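Transcriptional regulator, LacI family (Burkholderia phymatum, PDB 2RGY) probably regulates transcription as a LacI-family DNA-binding protein whose periplasmic-binding-protein-like core is expected to sense a small effector such as a sugar. Local coordinates at residues Gln29-Glu33 with Thr248-Arg253; Glu33-Arg39 with Ile256-Thr262; Ala132-Phe138 with Pro165-Phe171; Tyr177-Cys181 with Ala204-Gln210. All blocks are in the same frame, centred on the assembly; numbering follows the deposited sequence.

Contact 1: Gln29-Glu33 with Thr248-Arg253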
loop_
_atom_site.group_PDB
_atom_site.type_symbol
_atom_site.label_atom_id
_atom_site.label_comp_id
_atom_site.label_asym_id
_atom_site.label_seq_id
_atom_site.Cartn_x
_atom_site.Cartn_y
_atom_site.Cartn_z
ATOM N N GLN A 29 12.985 -1.284 1.739
ATOM C CA GLN A 29 14.290 -1.316 2.399
ATOM C C GLN A 29 15.046 -2.617 2.166
ATOM O O GLN A 29 16.261 -2.604 2.030
ATOM C CB GLN A 29 14.157 -1.106 3.906
ATOM C CG GLN A 29 13.890 0.320 4.320
ATOM C CD GLN A 29 14.876 1.295 3.708
ATOM O OE1 GLN A 29 16.089 1.112 3.786
ATOM N NE2 GLN A 29 14.353 2.336 3.092
ATOM N N THR A 30 14.335 -3.741 2.141
ATOM C CA THR A 30 14.995 -5.019 1.917
ATOM C C THR A 30 15.563 -5.018 0.495
ATOM O O THR A 30 16.730 -5.342 0.287
ATOM C CB THR A 30 14.013 -6.205 2.086
ATOM O OG1 THR A 30 13.398 -6.144 3.380
ATOM C CG2 THR A 30 14.754 -7.532 1.957
ATOM N N ASP A 31 14.738 -4.638 -0.476
ATOM C CA ASP A 31 15.157 -4.580 -1.879
ATOM C C ASP A 31 16.373 -3.666 -2.029
ATOM O O ASP A 31 17.337 -3.998 -2.714
ATOM C CB ASP A 31 13.993 -4.066 -2.748
ATOM C CG ASP A 31 14.388 -3.845 -4.212
ATOM O OD1 ASP A 31 15.072 -4.715 -4.793
ATOM O OD2 ASP A 31 13.993 -2.806 -4.794
ATOM N N LEU A 32 16.309 -2.527 -1.351
ATOM C CA LEU A 32 17.352 -1.507 -1.367
ATOM C C LEU A 32 18.712 -2.004 -0.874
ATOM O O LEU A 32 19.724 -1.862 -1.565
ATOM C CB LEU A 32 16.888 -0.324 -0.514
ATOM C CG LEU A 32 17.151 1.107 -0.974
ATOM C CD1 LEU A 32 16.848 1.233 -2.456
ATOM C CD2 LEU A 32 16.270 2.076 -0.165
ATOM N N GLU A 33 18.739 -2.585 0.321
ATOM C CA GLU A 33 19.994 -3.068 0.874
ATOM C C GLU A 33 20.588 -4.201 0.046
ATOM O O GLU A 33 21.810 -4.335 -0.052
ATOM C CB GLU A 33 19.800 -3.515 2.321
ATOM C CG GLU A 33 19.485 -2.368 3.287
ATOM C CD GLU A 33 20.490 -1.205 3.212
ATOM O OE1 GLU A 33 21.715 -1.453 3.175
ATOM O OE2 GLU A 33 20.047 -0.033 3.207
ATOM N N THR A 248 14.441 -2.067 9.744
ATOM C CA THR A 248 14.510 -2.987 8.617
ATOM C C THR A 248 15.894 -2.884 7.970
ATOM O O THR A 248 16.540 -3.888 7.686
ATOM C CB THR A 248 13.437 -2.671 7.544
ATOM O OG1 THR A 248 12.127 -2.784 8.112
ATOM C CG2 THR A 248 13.556 -3.640 6.388
ATOM N N GLN A 249 16.346 -1.663 7.734
ATOM C CA GLN A 249 17.645 -1.452 7.130
ATOM C C GLN A 249 18.722 -2.175 7.940
ATOM O O GLN A 249 19.568 -2.876 7.385
ATOM C CB GLN A 249 17.936 0.051 7.061
ATOM C CG GLN A 249 19.326 0.393 6.581
ATOM C CD GLN A 249 19.538 1.884 6.484
ATOM O OE1 GLN A 249 19.398 2.615 7.470
ATOM N NE2 GLN A 249 19.873 2.348 5.294
ATOM N N ASN A 250 18.674 -2.019 9.257
ATOM C CA ASN A 250 19.647 -2.657 10.126
ATOM C C ASN A 250 19.454 -4.174 10.252
ATOM O O ASN A 250 20.430 -4.926 10.347
ATOM C CB ASN A 250 19.624 -1.972 11.497
ATOM C CG ASN A 250 20.361 -0.640 11.487
ATOM O OD1 ASN A 250 21.589 -0.603 11.597
ATOM N ND2 ASN A 250 19.622 0.456 11.326
ATOM N N ALA A 251 18.207 -4.629 10.238
ATOM C CA ALA A 251 17.933 -6.055 10.324
ATOM C C ALA A 251 18.486 -6.730 9.070
ATOM O O ALA A 251 19.122 -7.774 9.146
ATOM C CB ALA A 251 16.425 -6.300 10.426
ATOM N N VAL A 252 18.258 -6.115 7.915
ATOM C CA VAL A 252 18.736 -6.673 6.660
ATOM C C VAL A 252 20.257 -6.572 6.529
ATOM O O VAL A 252 20.887 -7.468 5.983
ATOM C CB VAL A 252 18.046 -5.999 5.459
ATOM C CG1 VAL A 252 18.612 -6.538 4.162
ATOM C CG2 VAL A 252 16.544 -6.272 5.515
ATOM N N ARG A 253 20.847 -5.489 7.029
ATOM C CA ARG A 253 22.301 -5.339 6.975
ATOM C C ARG A 253 22.968 -6.405 7.845
ATOM O O ARG A 253 23.974 -6.997 7.452
ATOM C CB ARG A 253 22.714 -3.945 7.440
ATOM C CG ARG A 253 22.454 -2.879 6.391
ATOM C CD ARG A 253 22.860 -1.497 6.870
ATOM N NE ARG A 253 22.752 -0.521 5.791
ATOM C CZ ARG A 253 22.965 0.782 5.932
ATOM N NH1 ARG A 253 23.293 1.278 7.116
ATOM N NH2 ARG A 253 22.858 1.583 4.885
#

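Contact 2: Glu33-Arg39 with Ile256-Thr262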
loop_
_atom_site.group_PDB
_atom_site.type_symbol
_atom_site.label_atom_id
_atom_site.label_comp_id
_atom_site.label_asym_id
_atom_site.label_seq_id
_atom_site.Cartn_x
_atom_site.Cartn_y
_atom_site.Cartn_z
ATOM N N GLU A 33 18.739 -2.585 0.321
ATOM C CA GLU A 33 19.994 -3.068 0.874
ATOM C C GLU A 33 20.588 -4.201 0.046
ATOM O O GLU A 33 21.810 -4.335 -0.052
ATOM C CB GLU A 33 19.800 -3.515 2.321
ATOM C CG GLU A 33 19.485 -2.368 3.287
ATOM C CD GLU A 33 20.490 -1.205 3.212
ATOM O OE1 GLU A 33 21.715 -1.453 3.175
ATOM O OE2 GLU A 33 20.047 -0.033 3.207
ATOM N N LEU A 34 19.725 -5.016 -0.550
ATOM C CA LEU A 34 20.194 -6.120 -1.373
ATOM C C LEU A 34 20.718 -5.614 -2.712
ATOM O O LEU A 34 21.715 -6.120 -3.218
ATOM C CB LEU A 34 19.071 -7.129 -1.600
ATOM C CG LEU A 34 18.846 -8.137 -0.478
ATOM C CD1 LEU A 34 17.579 -8.909 -0.747
ATOM C CD2 LEU A 34 20.030 -9.083 -0.404
ATOM N N ARG A 35 20.045 -4.620 -3.285
ATOM C CA ARG A 35 20.481 -4.062 -4.561
ATOM C C ARG A 35 21.876 -3.467 -4.381
ATOM O O ARG A 35 22.744 -3.622 -5.240
ATOM C CB ARG A 35 19.532 -2.960 -5.022
ATOM C CG ARG A 35 19.805 -2.484 -6.437
ATOM C CD ARG A 35 19.275 -3.505 -7.439
ATOM N NE ARG A 35 17.834 -3.689 -7.269
ATOM C CZ ARG A 35 16.906 -2.871 -7.759
ATOM N NH1 ARG A 35 17.252 -1.804 -8.473
ATOM N NH2 ARG A 35 15.625 -3.108 -7.507
ATOM N N ALA A 36 22.072 -2.794 -3.250
ATOM C CA ALA A 36 23.348 -2.166 -2.920
ATOM C C ALA A 36 24.508 -3.161 -2.996
ATOM O O ALA A 36 25.641 -2.780 -3.308
ATOM C CB ALA A 36 23.276 -1.551 -1.522
ATOM N N VAL A 37 24.239 -4.430 -2.689
ATOM C CA VAL A 37 25.291 -5.435 -2.772
ATOM C C VAL A 37 25.101 -6.314 -3.998
ATOM O O VAL A 37 25.559 -7.456 -4.042
ATOM C CB VAL A 37 25.376 -6.305 -1.497
ATOM C CG1 VAL A 37 25.741 -5.430 -0.315
ATOM C CG2 VAL A 37 24.065 -7.034 -1.249
ATOM N N HIS A 38 24.417 -5.757 -4.993
ATOM C CA HIS A 38 24.169 -6.432 -6.265
ATOM C C HIS A 38 23.512 -7.803 -6.156
ATOM O O HIS A 38 23.858 -8.720 -6.899
ATOM C CB HIS A 38 25.485 -6.550 -7.036
ATOM C CG HIS A 38 26.215 -5.250 -7.169
ATOM N ND1 HIS A 38 25.673 -4.155 -7.809
ATOM C CD2 HIS A 38 27.431 -4.858 -6.717
ATOM C CE1 HIS A 38 26.523 -3.144 -7.746
ATOM N NE2 HIS A 38 27.597 -3.545 -7.089
ATOM N N ARG A 39 22.560 -7.937 -5.240
ATOM C CA ARG A 39 21.860 -9.199 -5.063
ATOM C C ARG A 39 20.346 -8.994 -5.073
ATOM O O ARG A 39 19.872 -7.863 -5.009
ATOM C CB ARG A 39 22.340 -9.884 -3.783
ATOM C CG ARG A 39 23.791 -10.367 -3.910
ATOM C CD ARG A 39 24.318 -10.987 -2.631
ATOM N NE ARG A 39 25.646 -11.588 -2.789
ATOM C CZ ARG A 39 26.801 -10.930 -2.687
ATOM N NH1 ARG A 39 26.824 -9.628 -2.435
ATOM N NH2 ARG A 39 27.945 -11.590 -2.799
ATOM N N ILE A 256 22.898 -9.525 5.941
ATOM C CA ILE A 256 23.835 -9.481 4.830
ATOM C C ILE A 256 25.270 -9.716 5.328
ATOM O O ILE A 256 26.056 -10.388 4.662
ATOM C CB ILE A 256 23.689 -8.137 4.050
ATOM C CG1 ILE A 256 22.335 -8.133 3.316
ATOM C CG2 ILE A 256 24.829 -7.964 3.057
ATOM C CD1 ILE A 256 22.037 -6.871 2.518
ATOM N N ASN A 257 25.598 -9.197 6.511
ATOM C CA ASN A 257 26.926 -9.404 7.096
ATOM C C ASN A 257 27.197 -10.910 7.231
ATOM O O ASN A 257 28.229 -11.421 6.794
ATOM C CB ASN A 257 27.011 -8.770 8.493
ATOM C CG ASN A 257 27.216 -7.266 8.457
ATOM O OD1 ASN A 257 27.270 -6.616 9.504
ATOM N ND2 ASN A 257 27.337 -6.705 7.262
ATOM N N GLN A 258 26.251 -11.610 7.846
ATOM C CA GLN A 258 26.367 -13.044 8.075
ATOM C C GLN A 258 26.414 -13.847 6.774
ATOM O O GLN A 258 27.143 -14.838 6.679
ATOM C CB GLN A 258 25.180 -13.545 8.905
ATOM C CG GLN A 258 24.613 -12.556 9.911
ATOM C CD GLN A 258 25.566 -12.245 11.050
ATOM O OE1 GLN A 258 26.003 -13.144 11.768
ATOM N NE2 GLN A 258 25.879 -10.961 11.232
ATOM N N CYS A 259 25.638 -13.416 5.782
ATOM C CA CYS A 259 25.541 -14.110 4.500
ATOM C C CYS A 259 26.603 -13.816 3.457
ATOM O O CYS A 259 27.143 -14.741 2.842
ATOM C CB CYS A 259 24.196 -13.822 3.835
ATOM S SG CYS A 259 22.761 -14.584 4.572
ATOM N N TYR A 260 26.893 -12.533 3.251
ATOM C CA TYR A 260 27.834 -12.151 2.216
ATOM C C TYR A 260 29.153 -11.492 2.599
ATOM O O TYR A 260 29.871 -11.010 1.722
ATOM C CB TYR A 260 27.105 -11.282 1.197
ATOM C CG TYR A 260 25.797 -11.886 0.722
ATOM C CD1 TYR A 260 25.774 -13.114 0.069
ATOM C CD2 TYR A 260 24.586 -11.218 0.903
ATOM C CE1 TYR A 260 24.582 -13.663 -0.397
ATOM C CE2 TYR A 260 23.389 -11.759 0.439
ATOM C CZ TYR A 260 23.393 -12.982 -0.212
ATOM O OH TYR A 260 22.220 -13.520 -0.701
ATOM N N GLY A 261 29.476 -11.454 3.884
ATOM C CA GLY A 261 30.749 -10.883 4.279
ATOM C C GLY A 261 30.891 -9.374 4.338
ATOM O O GLY A 261 32.020 -8.868 4.397
ATOM N N THR A 262 29.777 -8.644 4.315
ATOM C CA THR A 262 29.841 -7.193 4.409
ATOM C C THR A 262 30.231 -6.868 5.846
ATOM O O THR A 262 30.212 -7.747 6.703
ATOM C CB THR A 262 28.480 -6.551 4.117
ATOM O OG1 THR A 262 27.454 -7.293 4.791
ATOM C CG2 THR A 262 28.207 -6.545 2.631
#

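Contact 3: Ala132-Phe138 with Pro165-Phe171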
loop_
_atom_site.group_PDB
_atom_site.type_symbol
_atom_site.label_atom_id
_atom_site.label_comp_id
_atom_site.label_asym_id
_atom_site.label_seq_id
_atom_site.Cartn_x
_atom_site.Cartn_y
_atom_site.Cartn_z
ATOM N N ALA A 132 -11.124 5.033 24.370
ATOM C CA ALA A 132 -11.531 3.771 23.770
ATOM C C ALA A 132 -10.360 3.245 22.936
ATOM O O ALA A 132 -9.515 4.017 22.489
ATOM C CB ALA A 132 -12.770 3.977 22.885
ATOM N N VAL A 133 -10.315 1.935 22.722
ATOM C CA VAL A 133 -9.235 1.343 21.946
ATOM C C VAL A 133 -9.685 0.272 20.953
ATOM O O VAL A 133 -10.523 -0.569 21.266
ATOM C CB VAL A 133 -8.180 0.687 22.857
ATOM C CG1 VAL A 133 -7.070 0.101 22.006
ATOM C CG2 VAL A 133 -7.624 1.699 23.859
ATOM N N ILE A 134 -9.124 0.324 19.751
ATOM C CA ILE A 134 -9.397 -0.668 18.718
ATOM C C ILE A 134 -8.017 -1.264 18.484
ATOM O O ILE A 134 -7.134 -0.595 17.955
ATOM C CB ILE A 134 -9.911 -0.022 17.413
ATOM C CG1 ILE A 134 -11.328 0.521 17.622
ATOM C CG2 ILE A 134 -9.896 -1.054 16.287
ATOM C CD1 ILE A 134 -11.889 1.239 16.416
ATOM N N SER A 135 -7.818 -2.511 18.899
ATOM C CA SER A 135 -6.508 -3.129 18.748
ATOM C C SER A 135 -6.399 -4.203 17.682
ATOM O O SER A 135 -7.348 -4.475 16.941
ATOM C CB SER A 135 -6.052 -3.716 20.087
ATOM O OG SER A 135 -6.559 -5.032 20.287
ATOM N N GLY A 136 -5.206 -4.793 17.607
ATOM C CA GLY A 136 -4.964 -5.867 16.672
ATOM C C GLY A 136 -5.240 -7.139 17.439
ATOM O O GLY A 136 -5.746 -7.074 18.560
ATOM N N PRO A 137 -4.935 -8.312 16.871
ATOM C CA PRO A 137 -5.192 -9.553 17.598
ATOM C C PRO A 137 -4.472 -9.591 18.939
ATOM O O PRO A 137 -3.324 -9.156 19.061
ATOM C CB PRO A 137 -4.695 -10.635 16.635
ATOM C CG PRO A 137 -3.703 -9.915 15.761
ATOM C CD PRO A 137 -4.360 -8.583 15.544
ATOM N N PHE A 138 -5.164 -10.114 19.943
ATOM C CA PHE A 138 -4.605 -10.221 21.279
ATOM C C PHE A 138 -3.398 -11.147 21.310
ATOM O O PHE A 138 -2.578 -11.069 22.229
ATOM C CB PHE A 138 -5.675 -10.721 22.252
ATOM C CG PHE A 138 -6.714 -9.676 22.606
ATOM C CD1 PHE A 138 -7.884 -10.042 23.270
ATOM C CD2 PHE A 138 -6.518 -8.322 22.275
ATOM C CE1 PHE A 138 -8.857 -9.086 23.601
ATOM C CE2 PHE A 138 -7.474 -7.353 22.596
ATOM C CZ PHE A 138 -8.651 -7.738 23.264
ATOM N N PRO A 165 -13.302 0.684 26.971
ATOM C CA PRO A 165 -13.808 -0.165 25.886
ATOM C C PRO A 165 -12.658 -0.549 24.946
ATOM O O PRO A 165 -11.908 0.308 24.474
ATOM C CB PRO A 165 -14.869 0.713 25.214
ATOM C CG PRO A 165 -14.505 2.118 25.630
ATOM C CD PRO A 165 -14.069 1.936 27.058
ATOM N N LEU A 166 -12.528 -1.845 24.696
ATOM C CA LEU A 166 -11.466 -2.380 23.864
ATOM C C LEU A 166 -12.047 -3.380 22.868
ATOM O O LEU A 166 -12.590 -4.412 23.260
ATOM C CB LEU A 166 -10.437 -3.072 24.768
ATOM C CG LEU A 166 -9.068 -3.551 24.268
ATOM C CD1 LEU A 166 -9.252 -4.321 22.985
ATOM C CD2 LEU A 166 -8.125 -2.377 24.054
ATOM N N ILE A 167 -11.938 -3.074 21.580
ATOM C CA ILE A 167 -12.442 -3.968 20.537
ATOM C C ILE A 167 -11.253 -4.669 19.883
ATOM O O ILE A 167 -10.359 -4.008 19.366
ATOM C CB ILE A 167 -13.186 -3.192 19.429
ATOM C CG1 ILE A 167 -14.173 -2.192 20.037
ATOM C CG2 ILE A 167 -13.931 -4.164 18.543
ATOM C CD1 ILE A 167 -15.340 -2.837 20.778
ATOM N N GLU A 168 -11.231 -5.998 19.914
ATOM C CA GLU A 168 -10.139 -6.741 19.292
ATOM C C GLU A 168 -10.408 -6.785 17.790
ATOM O O GLU A 168 -11.525 -7.087 17.364
ATOM C CB GLU A 168 -10.070 -8.171 19.833
ATOM C CG GLU A 168 -8.746 -8.876 19.542
ATOM C CD GLU A 168 -8.814 -10.387 19.745
ATOM O OE1 GLU A 168 -9.615 -10.858 20.588
ATOM O OE2 GLU A 168 -8.054 -11.110 19.071
ATOM N N SER A 169 -9.391 -6.473 16.990
ATOM C CA SER A 169 -9.545 -6.500 15.540
ATOM C C SER A 169 -8.357 -7.201 14.869
ATOM O O SER A 169 -7.589 -7.887 15.541
ATOM C CB SER A 169 -9.717 -5.085 14.992
ATOM O OG SER A 169 -10.172 -5.140 13.654
ATOM N N ASP A 170 -8.187 -7.015 13.560
ATOM C CA ASP A 170 -7.113 -7.703 12.851
ATOM C C ASP A 170 -6.122 -6.869 12.047
ATOM O O ASP A 170 -5.438 -7.410 11.188
ATOM C CB ASP A 170 -7.727 -8.754 11.924
ATOM C CG ASP A 170 -8.608 -8.134 10.855
ATOM O OD1 ASP A 170 -8.647 -6.886 10.766
ATOM O OD2 ASP A 170 -9.253 -8.885 10.095
ATOM N N PHE A 171 -6.029 -5.572 12.323
ATOM C CA PHE A 171 -5.110 -4.685 11.595
ATOM C C PHE A 171 -5.510 -4.350 10.154
ATOM O O PHE A 171 -4.814 -3.574 9.494
ATOM C CB PHE A 171 -3.683 -5.266 11.542
ATOM C CG PHE A 171 -2.945 -5.226 12.852
ATOM C CD1 PHE A 171 -2.979 -4.087 13.661
ATOM C CD2 PHE A 171 -2.164 -6.311 13.250
ATOM C CE1 PHE A 171 -2.243 -4.025 14.856
ATOM C CE2 PHE A 171 -1.422 -6.266 14.438
ATOM C CZ PHE A 171 -1.461 -5.117 15.243
#

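Contact 4: Tyr177-Cys181 with Ala204-Gln210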
loop_
_atom_site.group_PDB
_atom_site.type_symbol
_atom_site.label_atom_id
_atom_site.label_comp_id
_atom_site.label_asym_id
_atom_site.label_seq_id
_atom_site.Cartn_x
_atom_site.Cartn_y
_atom_site.Cartn_z
ATOM N N TYR A 177 -13.004 -0.939 10.345
ATOM C CA TYR A 177 -14.327 -0.382 10.096
ATOM C C TYR A 177 -15.368 -1.070 10.966
ATOM O O TYR A 177 -16.192 -0.417 11.611
ATOM C CB TYR A 177 -14.716 -0.546 8.626
ATOM C CG TYR A 177 -16.030 0.113 8.276
ATOM C CD1 TYR A 177 -16.120 1.497 8.138
ATOM C CD2 TYR A 177 -17.187 -0.650 8.081
ATOM C CE1 TYR A 177 -17.332 2.108 7.810
ATOM C CE2 TYR A 177 -18.403 -0.049 7.758
ATOM C CZ TYR A 177 -18.469 1.331 7.624
ATOM O OH TYR A 177 -19.673 1.944 7.323
ATOM N N ALA A 178 -15.317 -2.397 10.979
ATOM C CA ALA A 178 -16.247 -3.196 11.761
ATOM C C ALA A 178 -16.064 -2.940 13.257
ATOM O O ALA A 178 -17.033 -2.924 14.022
ATOM C CB ALA A 178 -16.035 -4.678 11.455
ATOM N N ALA A 179 -14.820 -2.741 13.677
ATOM C CA ALA A 179 -14.545 -2.507 15.086
ATOM C C ALA A 179 -15.078 -1.144 15.515
ATOM O O ALA A 179 -15.566 -0.990 16.636
ATOM C CB ALA A 179 -13.047 -2.607 15.349
ATOM N N THR A 180 -14.995 -0.156 14.624
ATOM C CA THR A 180 -15.495 1.171 14.960
ATOM C C THR A 180 -17.012 1.088 15.104
ATOM O O THR A 180 -17.588 1.660 16.033
ATOM C CB THR A 180 -15.133 2.232 13.887
ATOM O OG1 THR A 180 -13.704 2.330 13.762
ATOM C CG2 THR A 180 -15.667 3.594 14.300
ATOM N N CYS A 181 -17.655 0.361 14.196
ATOM C CA CYS A 181 -19.105 0.207 14.256
ATOM C C CYS A 181 -19.523 -0.480 15.554
ATOM O O CYS A 181 -20.468 -0.053 16.215
ATOM C CB CYS A 181 -19.603 -0.604 13.057
ATOM S SG CYS A 181 -19.419 0.274 11.506
ATOM N N ALA A 204 -11.700 4.161 10.941
ATOM C CA ALA A 204 -12.484 4.782 12.006
ATOM C C ALA A 204 -12.915 6.175 11.558
ATOM O O ALA A 204 -14.053 6.596 11.791
ATOM C CB ALA A 204 -11.666 4.871 13.283
ATOM N N LEU A 205 -11.994 6.882 10.911
ATOM C CA LEU A 205 -12.262 8.213 10.400
ATOM C C LEU A 205 -13.328 8.116 9.320
ATOM O O LEU A 205 -14.099 9.054 9.114
ATOM C CB LEU A 205 -10.994 8.826 9.800
ATOM C CG LEU A 205 -9.853 9.131 10.780
ATOM C CD1 LEU A 205 -8.701 9.797 10.030
ATOM C CD2 LEU A 205 -10.358 10.034 11.881
ATOM N N ALA A 206 -13.360 6.974 8.632
ATOM C CA ALA A 206 -14.323 6.755 7.560
ATOM C C ALA A 206 -15.722 6.659 8.128
ATOM O O ALA A 206 -16.641 7.280 7.613
ATOM C CB ALA A 206 -13.990 5.486 6.792
ATOM N N ARG A 207 -15.874 5.877 9.192
ATOM C CA ARG A 207 -17.165 5.688 9.842
ATOM C C ARG A 207 -17.649 6.985 10.470
ATOM O O ARG A 207 -18.781 7.393 10.257
ATOM C CB ARG A 207 -17.064 4.595 10.915
ATOM C CG ARG A 207 -18.393 4.243 11.572
ATOM C CD ARG A 207 -19.476 4.050 10.518
ATOM N NE ARG A 207 -20.737 3.596 11.091
ATOM C CZ ARG A 207 -21.894 3.572 10.433
ATOM N NH1 ARG A 207 -21.958 3.981 9.174
ATOM N NH2 ARG A 207 -22.994 3.147 11.039
ATOM N N PHE A 208 -16.782 7.632 11.241
ATOM C CA PHE A 208 -17.140 8.890 11.883
ATOM C C PHE A 208 -17.651 9.911 10.871
ATOM O O PHE A 208 -18.586 10.649 11.154
ATOM C CB PHE A 208 -15.931 9.475 12.618
ATOM C CG PHE A 208 -15.513 8.683 13.827
ATOM C CD1 PHE A 208 -14.296 8.949 14.456
ATOM C CD2 PHE A 208 -16.333 7.671 14.341
ATOM C CE1 PHE A 208 -13.892 8.231 15.580
ATOM C CE2 PHE A 208 -15.940 6.935 15.476
ATOM C CZ PHE A 208 -14.708 7.222 16.093
ATOM N N GLN A 209 -17.028 9.957 9.697
ATOM C CA GLN A 209 -17.436 10.905 8.667
ATOM C C GLN A 209 -18.825 10.540 8.136
ATOM O O GLN A 209 -19.645 11.422 7.869
ATOM C CB GLN A 209 -16.406 10.922 7.529
ATOM C CG GLN A 209 -16.516 12.098 6.542
ATOM C CD GLN A 209 -17.631 11.931 5.519
ATOM O OE1 GLN A 209 -18.009 10.810 5.177
ATOM N NE2 GLN A 209 -18.145 13.050 5.010
ATOM N N GLN A 210 -19.092 9.244 8.010
ATOM C CA GLN A 210 -20.391 8.783 7.527
ATOM C C GLN A 210 -21.521 9.156 8.495
ATOM O O GLN A 210 -22.655 9.367 8.067
ATOM C CB GLN A 210 -20.388 7.258 7.330
ATOM C CG GLN A 210 -19.376 6.755 6.306
ATOM C CD GLN A 210 -19.357 5.237 6.177
ATOM O OE1 GLN A 210 -19.962 4.517 6.974
ATOM N NE2 GLN A 210 -18.636 4.744 5.177
#

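Contact 1: Gln29-Glu33 with Thr248-Arg253
The axes of helices 29-33 and 248-253 approach to 9.0 Å and cross at -46°, running in broadly the same direction. The backbones come nearest at Gln29 and Gln249, whose CA atoms lie 5.8 Å apart, and at Thr30 and Val252, 6.3 Å between CA atoms. Gln29 CB rests on Thr248 CG2 at 3.6 Å, and Glu33 CB on Val252 CG1 at 3.7 Å. The OG1 of Thr30 bonds back to the carbonyl of Ile26, so its 3.8 Å approach to Val252 CG2 is packing. Beyond this apolar part, Glu33 divides its carboxylate. Its OE1 takes a salt bridge from Arg253 NE at 3.0 Å (171° at the hydrogen), and its OE2 a hydrogen bond from Gln249 NE2 at 3.2 Å (165°). Trp264 forms a cation-pi pair with Arg253. Both carboxylate oxygens of buried Glu33 are thus satisfied by one turn of helix 244-260, which ties two elements distant in sequence within the N-terminal lobe of the LacI-type fold.

Contact 2: Glu33-Arg39 with Ile256-Thr262
Arg39 lays its guanidinium flat on the ring of Tyr260: the planes lie at 19°, and Arg39 CZ stands 4.0 Å from the ring centroid, 26° off the normal, which defines a cation-pi stack over the face. The stack joins the C-terminal ends of helices 21-36 and 244-260, which pack on the parallel sheet of the N-terminal lobe in this periplasmic-binding-protein-like fold. Arg39 lies just past its helix, whereas Tyr260 is the last residue of its own. A Schellman motif ends the first helix, with Arg39 N bonded to Leu34 O at 2.8 Å, His38 N to Arg35 O at 2.7 Å, and His38 at positive phi; the reversal brings Arg39 round to face Tyr260. On the partner, Gly261 leaves the helix at phi 79°, where a CB would jam against the preceding carbonyl oxygen. Between these ends lies an apolar patch centred on Ile256, whose CD1 is 4.2 Å from Leu34 CD2 and 4.3 Å from Val37 CG2. The sheet lies beneath it, since Leu34, Ile256 and Tyr260 all touch Ile11 of strand 10-14. The hydroxyl of Tyr260 is held by Asp69, so the ring is fixed at its far end while Arg39 occupies one face. Closer to the helical backbone, Ile256 CD1 also touches Glu33 O at 3.6 Å, and past the helix ends Val37 CG1 meets Thr262 CG2 at 4.0 Å.

Contact 3: Ala132-Phe138 with Pro165-Phe171
Strands 132-135 and 166-168 lie side by side, 4.8 Å apart and 10° from parallel, as the two strands of a beta-alpha-beta crossover through helix 141-155. The ladder runs Val133 N to Pro165 O (2.9 Å), Ile167 N to Val133 O (2.9 Å) and Ser135 N to Ile167 O (3.0 Å); a weak bond from Ser169 N to Ser135 O (2.9 Å) follows. On the face of Val133 and Ser135, which helix 141-155 covers, Leu166 CD2 presses on Val133 CB at 3.3 Å. The Phe138 ring turns back over this edge, its CZ 3.5 Å from Leu166 CD1 and its face above Glu168 CG, 3.6 Å from CG to centroid. Beyond the strands, bare Gly136 offers the hollow that receives the Phe171 ring: Gly136 CA sits 3.9 Å from the ring centroid, 16° off the normal, where a CB would clash with Phe171 CZ. Pro137 CD adds a wall 3.9 Å from Phe171 CE2. Phe138 N, beyond its strand, donates to Glu168 OE2 at 3.2 Å.

Contact 4: Tyr177-Cys181 with Ala204-Gln210
Polar contacts gather where the side chains of Tyr177, Arg207 and Gln210 converge. Tyr177 OH donates a hydrogen bond to Gln210 OE1 over 2.6 Å, and the same oxygen accepts from Arg207 NH1 within its own helix at 3.0 Å (150° at the hydrogen). One amide oxygen therefore serves a donor from each helix, and Gln210 OE1 lies at the edge of the Tyr177 ring, near its plane, a position that suits a phenol donor. The guanidinium of Arg207 reaches further along helix 177-181, its NE 3.6 Å from Cys181 SG, a van der Waals approach. These helices, 173-186 and 198-210, belong to the C-terminal lobe of the periplasmic-binding-protein-like fold and pack on its mixed sheet: Thr180 touches Ile134 of strand 131-135, and Phe208 touches Val221 of strand 220-223. Their short segments cross at -49° with axes 8.7 Å apart. Close packing is centred on Thr180 and Ala204, whose CA atoms are 5.6 Å apart; the small alanine lets Thr180 OG1 come to 3.3 Å from Ala204 CA, while that hydroxyl is hydrogen-bonded to Gly176 O of its own helix. Apolar contacts flank this point, Thr180 CG2 meeting Arg207 CB at 3.8 Å and Phe208 CE2 at 3.6 Å. Tyr232 of the second subunit packs against Tyr177 and Ala206.

Contacts 1 and 2 are consecutive sections of one helix pair, 21-36 with 244-260; they share Glu33, and their centres are 9 Å apart. Contacts 3 and 4 lie on the opposite side of the chain's centre, 30 to 44 Å from the first two between centres. Their centres are 14 Å apart, and they touch where Ile134 CD1 meets Thr180 OG1 at 3.4 Å. Along the chain they follow in series, both between the halves of contacts 1 and 2. Helix 244-260 returns to the N-terminal lobe after the chain has built much of the second, as in periplasmic-binding-protein folds. Contacts 1, 2 and 4 reach the second subunit, so both lobes take part in the dimer.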